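Local structure of aspartate aminotransferase, mitochondrial (Trypanosoma brucei brucei, 4W5K) at residues A[48-53]-A[294-299]; A[244-249]-A[304-309]. The protein probably transfers amino groups between L-aspartate and 2-oxoglutarate, using pyridoxal 5'-phosphate as its cofactor. The protein carries 1 engineered substitution. All coordinates share one frame; numbering follows the deposited sequence.

Contact 1. Residues A[48-53]-A[294-299]; sequences LECVKQ and SSILKD
One isoleucine side chain, Ile296, carries this helix-to-helix contact, pressing its tip against Cys50 and Val51. Along 48-53, Leu48 is the N-cap of the short helix that follows. Glu49 and Lys52 turn to the far flank and join in a salt bridge, with NZ of Lys52 2.8 Å from OE2 of Glu49 on the syn side but 32° out of the carboxylate plane. Cys50 forms the central surface: its CA and that of Ile296 are the closest across the segments, at 6.9 Å. The sulfur sits between the backbone N and the carbonyl carbon (chi1 60°), leaving SG 3.7 Å from Ile296 CD1. The same methyl lies 3.6 Å from Cys50 O, a van der Waals approach to a backbone carbonyl. Although the CB of Val51 points away, its CG2 still comes within 3.9 Å of Ile296 CD1. Ile296 reaches this far because its CG1-CD1 arm is extended (chi2 167°). The contact is small, burying 133 Å² in all, and rests on one methyl against sulfur, methyl and carbonyl. Helix 49-52 is thereby set against the end of helix 287-297; helix 300-331 follows and covers Cys50 through Trp306, while Val51 also packs on Met60 of the second subunit.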
# COMPACT_ATOMS: atom_id res chain seq x y z
N LEU A 48 -14.81 10.01 12.77
CA LEU A 48 -16.26 9.96 12.64
C LEU A 48 -16.89 8.97 13.62
O LEU A 48 -16.34 7.88 13.88
CB LEU A 48 -16.65 9.59 11.21
CG LEU A 48 -16.61 10.72 10.16
CD1 LEU A 48 -15.18 11.20 9.88
CD2 LEU A 48 -17.26 10.27 8.87
N GLU A 49 -18.06 9.33 14.16
CA GLU A 49 -18.75 8.44 15.08
C GLU A 49 -19.13 7.13 14.39
O GLU A 49 -19.04 6.06 14.98
CB GLU A 49 -19.99 9.11 15.66
CG GLU A 49 -19.67 10.31 16.52
CD GLU A 49 -18.92 9.93 17.77
OE1 GLU A 49 -19.34 8.95 18.43
OE2 GLU A 49 -17.89 10.58 18.09
N CYS A 50 -19.52 7.21 13.12
CA CYS A 50 -19.83 5.98 12.38
C CYS A 50 -18.61 5.08 12.25
O CYS A 50 -18.74 3.86 12.26
CB CYS A 50 -20.42 6.29 11.00
SG CYS A 50 -19.40 7.22 9.88
N VAL A 51 -17.42 5.67 12.14
CA VAL A 51 -16.19 4.89 12.06
C VAL A 51 -15.87 4.24 13.43
O VAL A 51 -15.46 3.08 13.49
CB VAL A 51 -15.03 5.78 11.54
CG1 VAL A 51 -13.69 5.09 11.65
CG2 VAL A 51 -15.28 6.14 10.07
N LYS A 52 -16.08 4.97 14.51
CA LYS A 52 -15.93 4.39 15.85
C LYS A 52 -16.84 3.19 16.08
O LYS A 52 -16.46 2.22 16.76
CB LYS A 52 -16.21 5.45 16.92
CG LYS A 52 -15.26 6.64 16.91
CD LYS A 52 -15.65 7.67 17.94
CE LYS A 52 -14.76 8.90 17.88
NZ LYS A 52 -15.24 9.96 18.79
N GLN A 53 -18.05 3.26 15.53
CA GLN A 53 -19.05 2.20 15.72
C GLN A 53 -18.96 1.07 14.70
O GLN A 53 -19.70 0.09 14.82
CB GLN A 53 -20.46 2.80 15.69
CG GLN A 53 -20.74 3.83 16.77
CD GLN A 53 -22.12 4.46 16.63
OE1 GLN A 53 -23.06 3.84 16.14
NE2 GLN A 53 -22.24 5.71 17.07
N SER A 294 -16.88 -1.12 4.55
CA SER A 294 -17.84 -2.18 4.26
C SER A 294 -18.90 -2.31 5.37
O SER A 294 -20.10 -2.48 5.10
CB SER A 294 -17.10 -3.50 4.03
OG SER A 294 -18.01 -4.57 3.83
N SER A 295 -18.44 -2.20 6.62
CA SER A 295 -19.31 -2.29 7.78
C SER A 295 -20.33 -1.16 7.79
O SER A 295 -21.51 -1.37 8.06
CB SER A 295 -18.47 -2.26 9.05
OG SER A 295 -19.29 -2.15 10.20
N ILE A 296 -19.86 0.04 7.49
CA ILE A 296 -20.75 1.19 7.53
C ILE A 296 -21.77 1.12 6.41
O ILE A 296 -22.95 1.30 6.65
CB ILE A 296 -19.97 2.51 7.46
CG1 ILE A 296 -19.22 2.75 8.77
CG2 ILE A 296 -20.92 3.67 7.17
CD1 ILE A 296 -18.17 3.87 8.73
N LEU A 297 -21.32 0.81 5.19
CA LEU A 297 -22.21 0.90 4.04
C LEU A 297 -23.23 -0.25 4.00
O LEU A 297 -24.29 -0.12 3.39
CB LEU A 297 -21.40 0.93 2.74
CG LEU A 297 -20.63 2.23 2.53
CD1 LEU A 297 -19.75 2.13 1.28
CD2 LEU A 297 -21.58 3.47 2.51
N LYS A 298 -22.93 -1.35 4.69
CA LYS A 298 -23.92 -2.44 4.77
C LYS A 298 -24.91 -2.31 5.93
O LYS A 298 -25.81 -3.14 6.09
CB LYS A 298 -23.20 -3.80 4.84
CG LYS A 298 -22.55 -4.17 3.50
CD LYS A 298 -21.73 -5.44 3.56
CE LYS A 298 -22.13 -6.39 2.44
NZ LYS A 298 -21.91 -5.83 1.06
N ASP A 299 -24.75 -1.28 6.75
CA ASP A 299 -25.62 -1.11 7.90
C ASP A 299 -26.43 0.18 7.76
O ASP A 299 -25.86 1.25 7.76
CB ASP A 299 -24.80 -1.07 9.18
CG ASP A 299 -25.67 -1.03 10.43
OD1 ASP A 299 -25.98 -2.10 10.98
OD2 ASP A 299 -26.05 0.08 10.88

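Contact 2. Residues A[244-249]-A[304-309]; sequences SANFGL and ALWKKE. Engineered in segment 244-249: Ala245 (natural residue Lys). With PLP (pyridoxal-5'-phosphate), chain C.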
# COMPACT_ATOMS: atom_id res chain seq x y z
N SER A 244 -10.39 8.57 1.97
CA SER A 244 -9.60 9.28 2.98
C SER A 244 -10.34 10.42 3.62
O SER A 244 -10.46 10.48 4.85
CB SER A 244 -8.29 9.79 2.35
OG SER A 244 -7.46 8.69 1.98
N ALA A 245 -10.85 11.35 2.81
CA ALA A 245 -11.54 12.48 3.43
C ALA A 245 -12.97 12.14 3.87
O ALA A 245 -13.41 12.57 4.96
CB ALA A 245 -11.55 13.66 2.46
N ASN A 246 -13.73 11.43 3.04
CA ASN A 246 -15.15 11.29 3.36
C ASN A 246 -15.44 10.30 4.49
O ASN A 246 -16.51 10.34 5.09
CB ASN A 246 -16.01 10.97 2.09
CG ASN A 246 -15.63 9.70 1.38
OD1 ASN A 246 -14.79 8.94 1.83
ND2 ASN A 246 -16.28 9.47 0.23
N PHE A 247 -14.46 9.45 4.82
CA PHE A 247 -14.57 8.65 6.05
C PHE A 247 -13.54 9.03 7.11
O PHE A 247 -13.50 8.43 8.20
CB PHE A 247 -14.45 7.16 5.73
CG PHE A 247 -15.69 6.54 5.13
CD1 PHE A 247 -15.86 6.51 3.74
CD2 PHE A 247 -16.65 5.95 5.95
CE1 PHE A 247 -16.99 5.93 3.16
CE2 PHE A 247 -17.80 5.37 5.40
CZ PHE A 247 -17.96 5.35 3.99
N GLY A 248 -12.72 10.03 6.81
CA GLY A 248 -11.67 10.42 7.74
C GLY A 248 -10.62 9.31 7.93
O GLY A 248 -10.00 9.22 8.99
N LEU A 249 -10.43 8.50 6.89
CA LEU A 249 -9.56 7.30 6.99
C LEU A 249 -8.18 7.50 6.39
O LEU A 249 -7.47 6.51 6.17
CB LEU A 249 -10.22 6.10 6.31
CG LEU A 249 -11.39 5.46 7.04
CD1 LEU A 249 -12.10 4.47 6.12
CD2 LEU A 249 -10.94 4.77 8.33
N ALA A 304 -26.83 5.97 7.66
CA ALA A 304 -27.55 7.20 7.98
C ALA A 304 -26.68 8.15 8.81
O ALA A 304 -26.67 9.36 8.59
CB ALA A 304 -28.85 6.86 8.73
N LEU A 305 -25.95 7.59 9.78
CA LEU A 305 -25.08 8.37 10.64
C LEU A 305 -23.96 9.00 9.83
O LEU A 305 -23.69 10.20 9.95
CB LEU A 305 -24.49 7.51 11.76
CG LEU A 305 -23.51 8.22 12.69
CD1 LEU A 305 -24.12 9.51 13.27
CD2 LEU A 305 -23.07 7.28 13.81
N TRP A 306 -23.33 8.19 8.99
CA TRP A 306 -22.30 8.69 8.08
C TRP A 306 -22.80 9.88 7.25
O TRP A 306 -22.11 10.90 7.14
CB TRP A 306 -21.82 7.56 7.17
CG TRP A 306 -20.81 7.98 6.15
CD1 TRP A 306 -19.62 8.62 6.37
CD2 TRP A 306 -20.89 7.76 4.74
NE1 TRP A 306 -18.96 8.80 5.17
CE2 TRP A 306 -19.72 8.30 4.16
CE3 TRP A 306 -21.84 7.15 3.90
CZ2 TRP A 306 -19.47 8.24 2.78
CZ3 TRP A 306 -21.60 7.12 2.53
CH2 TRP A 306 -20.42 7.66 1.99
N LYS A 307 -23.99 9.76 6.66
CA LYS A 307 -24.53 10.85 5.85
C LYS A 307 -24.71 12.14 6.66
O LYS A 307 -24.43 13.22 6.16
CB LYS A 307 -25.85 10.42 5.21
CG LYS A 307 -25.66 9.40 4.06
CD LYS A 307 -27.01 8.96 3.52
CE LYS A 307 -26.89 8.01 2.33
NZ LYS A 307 -28.23 7.44 1.97
N LYS A 308 -25.14 12.01 7.91
CA LYS A 308 -25.27 13.17 8.79
C LYS A 308 -23.89 13.81 9.04
O LYS A 308 -23.76 15.05 9.00
CB LYS A 308 -25.93 12.78 10.12
CG LYS A 308 -26.08 13.92 11.09
CD LYS A 308 -26.62 13.44 12.45
CE LYS A 308 -25.47 13.10 13.39
NZ LYS A 308 -25.95 12.57 14.70
N GLU A 309 -22.88 12.98 9.26
CA GLU A 309 -21.55 13.48 9.53
C GLU A 309 -20.92 14.11 8.29
O GLU A 309 -20.19 15.11 8.40
CB GLU A 309 -20.66 12.36 10.10
CG GLU A 309 -21.21 11.85 11.44
CD GLU A 309 -20.23 10.95 12.20
OE1 GLU A 309 -20.15 9.74 11.87
OE2 GLU A 309 -19.58 11.45 13.15
N1 PLP C . -6.52 13.15 -5.67
C2 PLP C . -6.86 14.36 -5.11
C2A PLP C . -7.50 15.40 -5.99
C3 PLP C . -6.62 14.61 -3.76
O3 PLP C . -6.93 15.81 -3.18
C4 PLP C . -6.03 13.63 -2.97
C4A PLP C . -6.00 13.84 -1.49
O4A PLP C . -5.15 14.60 -1.02
C5 PLP C . -5.69 12.40 -3.54
C6 PLP C . -5.96 12.16 -4.89
C5A PLP C . -5.02 11.32 -2.71
O4P PLP C . -5.96 10.68 -1.87
P PLP C . -5.58 9.45 -1.01
O1P PLP C . -5.11 9.87 0.35
O2P PLP C . -4.51 8.64 -1.71
O3P PLP C . -6.86 8.66 -0.90
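Phe247, on the cofactor-binding loop of a fold type I aminotransferase, forms an offset stack with Trp306 where the turn after strand 238-242 meets the long helix 300-331. The ring of Phe247 and the five-membered ring of Trp306 have centroids 4.0 Å apart and planes only 9° from parallel. Trp306 NE1 lies 3.6 Å above the plane of Phe247, over its centre, whereas Phe247 CZ sits over the rim of the indole. With CG opposite its own backbone N (chi1 177°), Trp306 projects from the helix toward the loop. A second tie fixes the rotation of the indole: NE1 donates to Asn246 O over 2.9 Å in a nearly straight bond (168°). The acceptor lies in the plane of the indole, but the donor stands above the carbonyl plane. The side chain of Asn246 is held separately, ND2 on Gln213 O. Ring face and ring edge of the indole are therefore both used, and Val293 and Ile296 of helix 287-297 also pack on Phe247.

The other side of the helix contrasts sharply: Ala304, Lys307 and Lys308 are exposed and make no contact with 244-249. Toward the cofactor, the engineered Ala245 replaces the lysine that in this family forms the Schiff base with it. Ser244 reaches the phosphate of pyridoxal-5'-phosphate, its OG 2.9 Å from O3P and 3.1 Å from O1P, and its single proton could serve either oxygen.

Contacts 1 and 2 lie with centres 8 Å apart and touch directly, through Glu309 and through Val51 and Phe247. The carboxylate of Glu309 faces the start of helix 49-52: OE2 is 2.8 Å from Glu49 N and OE1 2.9 Å from Cys50 N, both probable hydrogen bonds, an arrangement likely to stabilise the anion. Val51 CG2 packs 3.4 Å from Phe247 O, joining the two clusters. From there the cofactor loop leads inward; the side chain of Val51 is about 11 Å from that of Ser244. CB of the engineered Ala245 is 6.8 Å from C4A of PLP, and Tyr62 of the second subunit also binds the cofactor.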